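Local coordinates for Alpha/beta hydrolase (Xanthomonas campestris pv. campestris, PDB 2QJW), which is probably a hydrolase of the alpha/beta superfamily, whose natural substrate the structure alone does not show, at the interface of chains A and B. Coordinates in Å, arbitrary orientation; residue numbers count along the deposited sequence, not the author numbering. Chains: chain A/B, Uncharacterized protein XCC1541.

The interface of chains A and B. Residues chain A 128-129, 153; chain B 146-147.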
# COMPACT_ATOMS: atom_id res chain seq x y z
N TRP A 128 -2.98 -10.46 -3.13
CA TRP A 128 -4.10 -10.59 -4.02
C TRP A 128 -4.50 -12.06 -4.20
O TRP A 128 -5.72 -12.31 -4.34
CB TRP A 128 -3.74 -10.05 -5.41
CG TRP A 128 -3.85 -8.59 -5.61
CD1 TRP A 128 -2.88 -7.76 -6.02
CD2 TRP A 128 -5.02 -7.78 -5.44
NE1 TRP A 128 -3.35 -6.48 -6.10
CE2 TRP A 128 -4.67 -6.46 -5.78
CE3 TRP A 128 -6.36 -8.05 -5.08
CZ2 TRP A 128 -5.55 -5.45 -5.74
CZ3 TRP A 128 -7.25 -6.99 -5.07
CH2 TRP A 128 -6.84 -5.72 -5.39
N HIS A 129 -3.53 -12.96 -4.28
CA HIS A 129 -3.76 -14.37 -4.61
C HIS A 129 -3.69 -15.28 -3.43
O HIS A 129 -3.46 -16.48 -3.59
CB HIS A 129 -2.77 -14.82 -5.65
CG HIS A 129 -2.69 -13.90 -6.79
ND1 HIS A 129 -3.76 -13.67 -7.62
CD2 HIS A 129 -1.68 -13.11 -7.24
CE1 HIS A 129 -3.42 -12.79 -8.54
NE2 HIS A 129 -2.15 -12.46 -8.35
N ASP A 153 0.91 -8.46 -5.61
CA ASP A 153 0.78 -9.62 -6.51
C ASP A 153 1.56 -10.79 -6.01
O ASP A 153 2.74 -10.96 -6.37
CB ASP A 153 1.24 -9.20 -7.90
CG ASP A 153 1.12 -10.33 -8.93
OD1 ASP A 153 0.43 -11.30 -8.60
OD2 ASP A 153 1.66 -10.13 -10.04
N SER B 146 -3.64 -7.73 -11.04
CA SER B 146 -2.75 -7.86 -9.91
C SER B 146 -1.92 -6.57 -9.70
O SER B 146 -0.81 -6.68 -9.24
CB SER B 146 -1.84 -9.07 -9.99
OG SER B 146 -2.68 -10.23 -10.11
N ALA B 147 -2.47 -5.38 -9.98
CA ALA B 147 -1.71 -4.14 -9.78
C ALA B 147 -1.46 -3.89 -8.31
O ALA B 147 -2.34 -4.17 -7.49
CB ALA B 147 -2.41 -2.97 -10.35
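A:Trp128 and B:Ala147 meet at a two-fold symmetric interface between two copies of an alpha/beta hydrolase fold. The patch has a twin with the chains exchanged. The pairing belongs to the deposited assembly and may not be the biological dimer. On chain A, A:Trp128 and A:His129 follow strand 122-127, and A:Asp153 follows strand 148-152. On chain B, B:Ser146 and B:Ala147 link helix 135-145 to strand 148-152. B:Ser146 has the largest hidden area of the five residues, 70 Å² of the 116 Å² in the patch.

The clear hydrogen bond across runs from the indole N-H to a backbone carbonyl. A:Trp128 NE1 lies 2.9 Å from B:Ala147 O, with 154° at the hydrogen. The oxygen sits at the indole edge, near the ring plane. Seen from the carbonyl, the donor stands well above its plane and not on a lone pair. The acceptor is a main-chain oxygen, and the bond does not involve the alanine side chain.

A weaker hydrogen bond joins the imidazole to the serine hydroxyl. A:His129 NE2 is 2.9 Å from B:Ser146 OG, but the angle at the hydrogen is only 120°. Within chain A, A:His129 NE2 is 2.8 Å from A:Asp153 OD1, and this bond is almost as strongly bent. The N-H falls between the two oxygens, with the bond to B:Ser146 OG the weak one. OD1 lies in the imidazole plane; the N-H meets it on the anti side, tilted out of the carboxylate plane. The aspartate would tend to fix the ring's rotation. A:Trp128 CB packs over one face of the imidazole.

The van der Waals contacts centre on B:Ser146. Its CB rests against the carboxylate carbon, 3.4 Å from A:Asp153 CG. The aspartate reaches it with CG anti to the backbone N (chi1 -179°). On the indole side, A:Trp128 CD1 approaches B:Ser146 CA at 3.9 Å. The indole and the carboxylate touch adjacent sides of the serine.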